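Long-range contacts in Serine/threonine/tyrosine-interacting protein (Homo sapiens, PDB 2R0B), which is a catalytically inactive phosphatase that acts as a nuclear anchor for the kinases ERK1 and ERK2 and blocks assembly of FBXW7 into its SCF ubiquitin ligase: residues H36-R41 with L60-A65; N71-F76 with L144-A149. One frame throughout, in Å; residues are numbered along the deposited sequence.

Contact 1: H36-R41 with L60-A65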
ATOM      1  N   HIS A  36      -1.582   1.376 -11.799  1.00 15.19           N
ATOM      2  CA  HIS A  36      -1.799   0.181 -10.985  1.00 12.58           C
ATOM      3  C   HIS A  36      -2.317   0.560  -9.592  1.00 12.90           C
ATOM      4  O   HIS A  36      -1.845   1.523  -9.008  1.00 12.92           O
ATOM      5  CB  HIS A  36      -0.465  -0.531 -10.802  1.00 12.77           C
ATOM      6  CG  HIS A  36       0.036  -1.238 -12.022  1.00 13.09           C
ATOM      7  ND1 HIS A  36       0.594  -0.573 -13.095  1.00 14.57           N
ATOM      8  CD2 HIS A  36       0.101  -2.559 -12.317  1.00 15.46           C
ATOM      9  CE1 HIS A  36       0.952  -1.456 -14.011  1.00 19.02           C
ATOM     10  NE2 HIS A  36       0.668  -2.668 -13.561  1.00 16.85           N
ATOM     11  N   ILE A  37      -3.259  -0.210  -9.041  1.00 12.36           N
ATOM     12  CA  ILE A  37      -3.798   0.107  -7.715  1.00 11.78           C
ATOM     13  C   ILE A  37      -3.889  -1.162  -6.856  1.00 13.00           C
ATOM     14  O   ILE A  37      -4.416  -2.181  -7.310  1.00 13.26           O
ATOM     15  CB  ILE A  37      -5.208   0.740  -7.837  1.00 12.38           C
ATOM     16  CG1 ILE A  37      -5.151   2.023  -8.688  1.00 10.76           C
ATOM     17  CG2 ILE A  37      -5.825   0.988  -6.446  1.00 12.23           C
ATOM     18  CD1 ILE A  37      -6.510   2.660  -8.951  1.00 11.63           C
ATOM     19  N   ILE A  38      -3.295  -1.131  -5.674  1.00 11.91           N
ATOM     20  CA  ILE A  38      -3.500  -2.206  -4.684  1.00 12.69           C
ATOM     21  C   ILE A  38      -4.648  -1.706  -3.805  1.00 13.09           C
ATOM     22  O   ILE A  38      -4.517  -0.700  -3.118  1.00 13.11           O
ATOM     23  CB  ILE A  38      -2.247  -2.525  -3.846  1.00 13.01           C
ATOM     24  CG1 ILE A  38      -1.090  -2.965  -4.742  1.00 13.01           C
ATOM     25  CG2 ILE A  38      -2.568  -3.657  -2.829  1.00 12.86           C
ATOM     26  CD1 ILE A  38       0.197  -3.304  -3.983  1.00 13.06           C
ATOM     27  N   CYS A  39      -5.771  -2.415  -3.853  1.00 14.03           N
ATOM     28  CA  CYS A  39      -7.002  -2.011  -3.144  1.00 14.10           C
ATOM     29  C   CYS A  39      -7.218  -2.991  -1.980  1.00 14.70           C
ATOM     30  O   CYS A  39      -7.526  -4.167  -2.223  1.00 14.95           O
ATOM     31  CB  CYS A  39      -8.159  -2.054  -4.153  1.00 14.18           C
ATOM     32  SG  CYS A  39      -9.842  -2.010  -3.443  1.00 16.18           S
ATOM     33  N   ILE A  40      -6.991  -2.539  -0.740  1.00 13.47           N
ATOM     34  CA  ILE A  40      -6.984  -3.422   0.425  1.00 14.58           C
ATOM     35  C   ILE A  40      -8.231  -3.142   1.265  1.00 15.56           C
ATOM     36  O   ILE A  40      -8.497  -1.994   1.599  1.00 15.73           O
ATOM     37  CB  ILE A  40      -5.759  -3.180   1.332  1.00 15.24           C
ATOM     38  CG1 ILE A  40      -4.448  -3.481   0.595  1.00 15.62           C
ATOM     39  CG2 ILE A  40      -5.883  -4.016   2.642  1.00 15.06           C
ATOM     40  CD1 ILE A  40      -3.255  -2.652   1.116  1.00 19.31           C
ATOM     41  N   ARG A  41      -8.961  -4.190   1.625  1.00 16.04           N
ATOM     42  CA  ARG A  41     -10.186  -4.050   2.413  1.00 16.99           C
ATOM     43  C   ARG A  41     -10.627  -5.416   2.938  1.00 17.62           C
ATOM     44  O   ARG A  41     -10.193  -6.445   2.405  1.00 18.31           O
ATOM     45  CB  ARG A  41     -11.286  -3.403   1.554  1.00 17.67           C
ATOM     46  CG  ARG A  41     -12.074  -4.322   0.604  1.00 18.29           C
ATOM     47  CD  ARG A  41     -11.259  -5.116  -0.424  1.00 19.24           C
ATOM     48  NE  ARG A  41     -12.147  -5.978  -1.196  1.00 21.57           N
ATOM     49  CZ  ARG A  41     -12.515  -7.203  -0.842  1.00 22.87           C
ATOM     50  NH1 ARG A  41     -13.370  -7.873  -1.615  1.00 25.18           N
ATOM     51  NH2 ARG A  41     -12.043  -7.765   0.272  1.00 23.81           N
ATOM     52  N   LEU A  60      -4.892  -4.968  -7.788  1.00 13.22           N
ATOM     53  CA  LEU A  60      -4.621  -6.105  -6.933  1.00 13.71           C
ATOM     54  C   LEU A  60      -5.476  -5.924  -5.690  1.00 14.00           C
ATOM     55  O   LEU A  60      -5.252  -4.998  -4.909  1.00 14.46           O
ATOM     56  CB  LEU A  60      -3.130  -6.188  -6.577  1.00 14.11           C
ATOM     57  CG  LEU A  60      -2.714  -7.328  -5.661  1.00 12.32           C
ATOM     58  CD1 LEU A  60      -3.005  -8.639  -6.365  1.00 17.34           C
ATOM     59  CD2 LEU A  60      -1.213  -7.294  -5.329  1.00 14.88           C
ATOM     60  N   VAL A  61      -6.491  -6.772  -5.523  1.00 14.02           N
ATOM     61  CA  VAL A  61      -7.436  -6.637  -4.391  1.00 13.15           C
ATOM     62  C   VAL A  61      -7.079  -7.639  -3.301  1.00 13.55           C
ATOM     63  O   VAL A  61      -6.999  -8.845  -3.557  1.00 12.96           O
ATOM     64  CB  VAL A  61      -8.908  -6.832  -4.844  1.00 13.97           C
ATOM     65  CG1 VAL A  61      -9.861  -6.777  -3.651  1.00 14.19           C
ATOM     66  CG2 VAL A  61      -9.298  -5.810  -5.889  1.00 13.28           C
ATOM     67  N   LEU A  62      -6.871  -7.133  -2.085  1.00 13.34           N
ATOM     68  CA  LEU A  62      -6.420  -7.961  -0.966  1.00 13.78           C
ATOM     69  C   LEU A  62      -7.444  -7.907   0.148  1.00 14.27           C
ATOM     70  O   LEU A  62      -7.687  -6.850   0.744  1.00 14.89           O
ATOM     71  CB  LEU A  62      -5.051  -7.503  -0.423  1.00 14.00           C
ATOM     72  CG  LEU A  62      -3.847  -7.524  -1.365  1.00 14.61           C
ATOM     73  CD1 LEU A  62      -2.585  -6.960  -0.697  1.00 15.43           C
ATOM     74  CD2 LEU A  62      -3.569  -8.911  -1.943  1.00 14.64           C
ATOM     75  N   ASP A  63      -8.043  -9.058   0.407  1.00 14.28           N
ATOM     76  CA  ASP A  63      -9.009  -9.208   1.493  1.00 14.66           C
ATOM     77  C   ASP A  63      -8.232  -9.361   2.809  1.00 14.80           C
ATOM     78  O   ASP A  63      -7.744 -10.451   3.157  1.00 14.60           O
ATOM     79  CB  ASP A  63      -9.905 -10.406   1.177  1.00 16.09           C
ATOM     80  CG  ASP A  63     -10.768 -10.832   2.345  1.00 16.62           C
ATOM     81  OD1 ASP A  63     -11.022 -10.003   3.243  1.00 18.88           O
ATOM     82  OD2 ASP A  63     -11.223 -12.012   2.360  1.00 19.16           O
ATOM     83  N   ILE A  64      -8.102  -8.249   3.532  1.00 14.92           N
ATOM     84  CA  ILE A  64      -7.274  -8.196   4.753  1.00 15.88           C
ATOM     85  C   ILE A  64      -8.007  -7.416   5.836  1.00 15.75           C
ATOM     86  O   ILE A  64      -8.499  -6.318   5.563  1.00 16.02           O
ATOM     87  CB  ILE A  64      -5.910  -7.470   4.480  1.00 15.48           C
ATOM     88  CG1 ILE A  64      -5.053  -8.290   3.497  1.00 16.47           C
ATOM     89  CG2 ILE A  64      -5.156  -7.209   5.817  1.00 17.40           C
ATOM     90  CD1 ILE A  64      -3.798  -7.649   2.992  1.00 19.00           C
ATOM     91  N   ALA A  65      -8.086  -7.976   7.047  1.00 16.47           N
ATOM     92  CA  ALA A  65      -8.602  -7.250   8.219  1.00 16.44           C
ATOM     93  C   ALA A  65      -7.515  -6.448   8.922  1.00 16.71           C
ATOM     94  O   ALA A  65      -6.353  -6.886   8.985  1.00 16.77           O
ATOM     95  CB  ALA A  65      -9.216  -8.222   9.190  1.00 16.96           C
TER
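Strands 36-41 and 58-63 pair in parallel at one border of the central sheet of the dual-specificity phosphatase domain, Ile38 facing Leu60, Cys39 Val61, Ile40 Leu62 and Arg41 Asp63. Backbone bonds alternate across the pair: Leu60 N gives to Ile37 O at 2.9 Å, Cys39 N to Leu60 O, Leu62 N to Cys39 O and Arg41 N to Leu62 O. The ladder outlasts the regular strand, since Ile64 N reaches Arg41 O at 3.0 Å, but from well above the carbonyl plane, 52° out of it. Between these bonds CA-H groups lean on the same carbonyls, Asp63 CA lying 3.1 Å from Arg41 O.

On one side of the sheet Ile38, Ile40, Leu60 and Leu62 make an aliphatic layer. Leu62 runs alongside Ile40 with the same heading, and Leu62 CD1 also reaches back to Ile38 CG2 at 3.9 Å. Ile64, just past the strand, joins them through Ile40 CG2, which is anti to its backbone N and meets Ile64 CB at 3.9 Å. Helices 76-88 and 103-116 cover this layer, through Thr79 and Phe82 of the first and Phe107 of the second, the helix-on-sheet packing of the phosphatase alpha/beta fold; strand 93-96 pairs with the other edge of 36-41, while 58-63 is outermost in the sheet.

The opposite side carries Cys39, Arg41, Val61 and Asp63. Arg41 starts with CG between its backbone N and carbonyl carbon (chi1 82°) and bends at chi2, and the guanidinium passes over Val61, whose CG1 sits against one face, 3.4 Å from Arg41 NE. Arg41 NH2 lies 3.5 Å from Asp63 CB, whereas its salt bridge to Asp63 OD1 is long, 3.9 Å, with guanidinium and carboxylate planes 61° apart. Asn43 OD1 accepts a hydrogen bond from the same NH2.

Contact 2: N71-F76 with L144-A149. With SO4 (sulfate ion), chain C.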
ATOM      1  N   ASN A  71      -2.880 -12.230   9.096  1.00 16.43           N
ATOM      2  CA  ASN A  71      -1.641 -12.508   8.381  1.00 17.09           C
ATOM      3  C   ASN A  71      -1.540 -11.656   7.124  1.00 16.76           C
ATOM      4  O   ASN A  71      -2.309 -11.841   6.155  1.00 17.35           O
ATOM      5  CB  ASN A  71      -1.587 -13.999   8.018  1.00 17.04           C
ATOM      6  CG  ASN A  71      -0.348 -14.393   7.206  1.00 18.23           C
ATOM      7  OD1 ASN A  71       0.312 -13.568   6.558  1.00 17.25           O
ATOM      8  ND2 ASN A  71      -0.039 -15.694   7.230  1.00 19.46           N
ATOM      9  N   ILE A  72      -0.588 -10.723   7.128  1.00 15.62           N
ATOM     10  CA  ILE A  72      -0.257  -9.971   5.902  1.00 15.33           C
ATOM     11  C   ILE A  72       1.096 -10.369   5.305  1.00 14.64           C
ATOM     12  O   ILE A  72       1.332 -10.134   4.131  1.00 13.35           O
ATOM     13  CB  ILE A  72      -0.267  -8.433   6.112  1.00 15.68           C
ATOM     14  CG1 ILE A  72       0.806  -7.992   7.122  1.00 13.37           C
ATOM     15  CG2 ILE A  72      -1.671  -7.955   6.487  1.00 14.77           C
ATOM     16  CD1 ILE A  72       0.859  -6.439   7.317  1.00 16.45           C
ATOM     17  N   ILE A  73       1.988 -10.962   6.097  1.00 13.76           N
ATOM     18  CA  ILE A  73       3.287 -11.406   5.554  1.00 15.31           C
ATOM     19  C   ILE A  73       3.134 -12.363   4.362  1.00 14.97           C
ATOM     20  O   ILE A  73       3.925 -12.314   3.420  1.00 14.60           O
ATOM     21  CB  ILE A  73       4.205 -11.992   6.665  1.00 14.23           C
ATOM     22  CG1 ILE A  73       5.614 -12.248   6.132  1.00 15.25           C
ATOM     23  CG2 ILE A  73       3.574 -13.242   7.288  1.00 17.10           C
ATOM     24  CD1 ILE A  73       6.612 -12.698   7.212  1.00 16.84           C
ATOM     25  N   ARG A  74       2.089 -13.202   4.383  1.00 15.46           N
ATOM     26  CA  ARG A  74       1.824 -14.089   3.245  1.00 15.67           C
ATOM     27  C   ARG A  74       1.733 -13.360   1.885  1.00 15.36           C
ATOM     28  O   ARG A  74       1.972 -13.979   0.839  1.00 15.76           O
ATOM     29  CB  ARG A  74       0.555 -14.920   3.483  1.00 15.30           C
ATOM     30  CG  ARG A  74      -0.715 -14.069   3.600  1.00 17.58           C
ATOM     31  CD  ARG A  74      -1.914 -14.881   3.990  1.00 19.24           C
ATOM     32  NE  ARG A  74      -2.991 -14.020   4.454  1.00 20.79           N
ATOM     33  CZ  ARG A  74      -4.284 -14.210   4.193  1.00 23.77           C
ATOM     34  NH1 ARG A  74      -4.693 -15.233   3.454  1.00 23.56           N
ATOM     35  NH2 ARG A  74      -5.180 -13.358   4.668  1.00 24.94           N
ATOM     36  N   PHE A  75       1.392 -12.065   1.907  1.00 14.48           N
ATOM     37  CA  PHE A  75       1.185 -11.308   0.660  1.00 13.33           C
ATOM     38  C   PHE A  75       2.349 -10.360   0.309  1.00 13.06           C
ATOM     39  O   PHE A  75       2.351  -9.780  -0.803  1.00 12.37           O
ATOM     40  CB  PHE A  75      -0.130 -10.488   0.688  1.00 13.03           C
ATOM     41  CG  PHE A  75      -1.398 -11.323   0.644  1.00 14.70           C
ATOM     42  CD1 PHE A  75      -1.620 -12.232  -0.387  1.00 15.55           C
ATOM     43  CD2 PHE A  75      -2.379 -11.170   1.623  1.00 15.51           C
ATOM     44  CE1 PHE A  75      -2.790 -13.009  -0.399  1.00 17.73           C
ATOM     45  CE2 PHE A  75      -3.550 -11.920   1.609  1.00 18.42           C
ATOM     46  CZ  PHE A  75      -3.762 -12.836   0.591  1.00 17.01           C
ATOM     47  N   PHE A  76       3.348 -10.227   1.189  1.00 13.00           N
ATOM     48  CA  PHE A  76       4.477  -9.347   0.873  1.00 13.16           C
ATOM     49  C   PHE A  76       5.184  -9.676  -0.463  1.00 14.18           C
ATOM     50  O   PHE A  76       5.454  -8.774  -1.222  1.00 14.19           O
ATOM     51  CB  PHE A  76       5.476  -9.237   2.042  1.00 13.46           C
ATOM     52  CG  PHE A  76       4.912  -8.528   3.262  1.00 13.49           C
ATOM     53  CD1 PHE A  76       3.833  -7.657   3.150  1.00 13.15           C
ATOM     54  CD2 PHE A  76       5.489  -8.701   4.508  1.00 13.32           C
ATOM     55  CE1 PHE A  76       3.315  -6.994   4.295  1.00 15.10           C
ATOM     56  CE2 PHE A  76       4.982  -8.051   5.646  1.00 13.22           C
ATOM     57  CZ  PHE A  76       3.910  -7.192   5.536  1.00 15.81           C
ATOM     58  N   LEU A 144       6.369  -7.300   9.707  1.00 13.20           N
ATOM     59  CA  LEU A 144       7.355  -6.572   8.900  1.00 13.92           C
ATOM     60  C   LEU A 144       8.789  -6.998   9.248  1.00 13.41           C
ATOM     61  O   LEU A 144       9.604  -7.283   8.368  1.00 14.67           O
ATOM     62  CB  LEU A 144       7.157  -5.074   9.099  1.00 14.14           C
ATOM     63  CG  LEU A 144       5.925  -4.638   8.302  1.00 14.38           C
ATOM     64  CD1 LEU A 144       5.416  -3.281   8.794  1.00 14.69           C
ATOM     65  CD2 LEU A 144       6.239  -4.609   6.783  1.00 13.87           C
ATOM     66  N   GLN A 145       9.078  -7.031  10.546  1.00 14.05           N
ATOM     67  CA  GLN A 145      10.360  -7.509  11.069  1.00 13.86           C
ATOM     68  C   GLN A 145      10.645  -8.975  10.719  1.00 14.02           C
ATOM     69  O   GLN A 145      11.785  -9.355  10.383  1.00 14.03           O
ATOM     70  CB  GLN A 145      10.385  -7.235  12.585  1.00 14.20           C
ATOM     71  CG  GLN A 145      10.242  -5.729  12.892  1.00 14.69           C
ATOM     72  CD  GLN A 145       9.965  -5.437  14.364  1.00 14.99           C
ATOM     73  OE1 GLN A 145       9.138  -6.094  14.999  1.00 16.39           O
ATOM     74  NE2 GLN A 145      10.661  -4.441  14.912  1.00 16.62           N
ATOM     75  N   GLU A 146       9.597  -9.788  10.761  1.00 13.14           N
ATOM     76  CA  GLU A 146       9.686 -11.209  10.485  1.00 13.73           C
ATOM     77  C   GLU A 146      10.060 -11.433   9.012  1.00 14.19           C
ATOM     78  O   GLU A 146      10.824 -12.331   8.705  1.00 15.28           O
ATOM     79  CB  GLU A 146       8.344 -11.872  10.838  1.00 13.32           C
ATOM     80  CG  GLU A 146       8.214 -13.379  10.563  1.00 13.99           C
ATOM     81  CD  GLU A 146       6.777 -13.859  10.631  1.00 15.80           C
ATOM     82  OE1 GLU A 146       5.889 -13.081  10.978  1.00 16.73           O
ATOM     83  OE2 GLU A 146       6.515 -15.043  10.301  1.00 22.00           O
ATOM     84  N   TYR A 147       9.523 -10.601   8.123  1.00 14.33           N
ATOM     85  CA  TYR A 147       9.734 -10.725   6.695  1.00 14.60           C
ATOM     86  C   TYR A 147      11.164 -10.273   6.379  1.00 14.85           C
ATOM     87  O   TYR A 147      11.823 -10.857   5.525  1.00 14.62           O
ATOM     88  CB  TYR A 147       8.681  -9.893   5.934  1.00 15.39           C
ATOM     89  CG  TYR A 147       8.809  -9.947   4.422  1.00 16.13           C
ATOM     90  CD1 TYR A 147       8.708 -11.163   3.731  1.00 17.03           C
ATOM     91  CD2 TYR A 147       9.032  -8.777   3.685  1.00 15.92           C
ATOM     92  CE1 TYR A 147       8.842 -11.207   2.333  1.00 19.39           C
ATOM     93  CE2 TYR A 147       9.171  -8.809   2.293  1.00 16.90           C
ATOM     94  CZ  TYR A 147       9.067 -10.022   1.624  1.00 18.17           C
ATOM     95  OH  TYR A 147       9.197 -10.067   0.244  1.00 20.67           O
ATOM     96  N   GLU A 148      11.648  -9.253   7.088  1.00 15.18           N
ATOM     97  CA  GLU A 148      13.031  -8.839   6.895  1.00 15.76           C
ATOM     98  C   GLU A 148      13.984  -9.985   7.247  1.00 16.37           C
ATOM     99  O   GLU A 148      14.959 -10.238   6.531  1.00 16.37           O
ATOM    100  CB  GLU A 148      13.364  -7.584   7.711  1.00 15.86           C
ATOM    101  CG  GLU A 148      14.799  -7.136   7.559  1.00 16.05           C
ATOM    102  CD  GLU A 148      15.220  -6.025   8.534  1.00 17.18           C
ATOM    103  OE1 GLU A 148      14.961  -6.139   9.756  1.00 16.35           O
ATOM    104  OE2 GLU A 148      15.856  -5.032   8.081  1.00 19.48           O
ATOM    105  N   ALA A 149      13.685 -10.699   8.333  1.00 16.34           N
ATOM    106  CA  ALA A 149      14.519 -11.835   8.714  1.00 16.47           C
ATOM    107  C   ALA A 149      14.541 -12.873   7.571  1.00 17.39           C
ATOM    108  O   ALA A 149      15.584 -13.476   7.267  1.00 17.67           O
ATOM    109  CB  ALA A 149      14.024 -12.424  10.028  1.00 16.45           C
TER
HETATM  110  S   SO4 C   2      13.913  -2.550  14.073  1.00 25.37           S
HETATM  111  O1  SO4 C   2      15.335  -2.903  13.895  1.00 30.55           O
HETATM  112  O2  SO4 C   2      13.203  -3.668  13.460  1.00 26.07           O
HETATM  113  O3  SO4 C   2      13.633  -2.402  15.491  1.00 31.42           O
HETATM  114  O4  SO4 C   2      13.702  -1.297  13.364  1.00 28.73           O
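Phe76 meets the Tyr147 ring twice, with its CB as well as its own ring. Phe76 CB stands almost over the middle of one face, 3.7 Å from the Tyr147 ring centroid and 11° off the normal, a CH-pi contact; the Phe76 ring then turns its edge to the same tyrosine, CD2 lying 3.5 Å from Tyr147 CG with the planes at 60°. The side chains pass alongside, heading opposite ways. Farther along the Phe76 ring, CZ touches Leu144 CD2 at 3.7 Å.

Beside this pair Ile73 extends with CG1 anti to its backbone N (chi1 -171°), and its CD1 meets Tyr147 CB and, at 3.6 Å, Glu146 CD. No hydrogen bond joins the two segments, but Gln143 OE1, just ahead of 144-149 on the same helix, accepts from Ile72 N and Ile73 N; Glu114 holds Tyr147 OH. Gln145 NE2 and Arg121 NH2 bind a sulfate, probably from the crystallisation liquor.

Arg74 NE gives to Asn71 O, and Arg74 N to Asn71 OD1 at 2.8 Å, in the carbonyl plane. The OD1 bond makes an Asx motif at the short 3-10 turn entering helix 76-88, which with Phe76 packs against helix 138-152 of the phosphatase domain.

How the contacts relate
Contact 1 lies in the sheet, its centre about 8 Å from that of the chain, and contact 2 farther out, about 14 Å; both are largely buried, each with an exposed residue or two among those that touch. Contact 1 is built on a backbone ladder, whereas contact 2 joins its segments by aromatic and aliphatic packing without a hydrogen bond between them. The chain runs from strand 58-63 through the loop to 71-76, so the contacts follow in series, and they touch: Ile64 CG2 lies 3.6 Å from Ile72 CG2, and Phe75 packs on Leu62 and Ile64. Phe107 of helix 103-116 packs on both, on aliphatic side chains in contact 1 and edge-to-face on the Phe76 ring in contact 2.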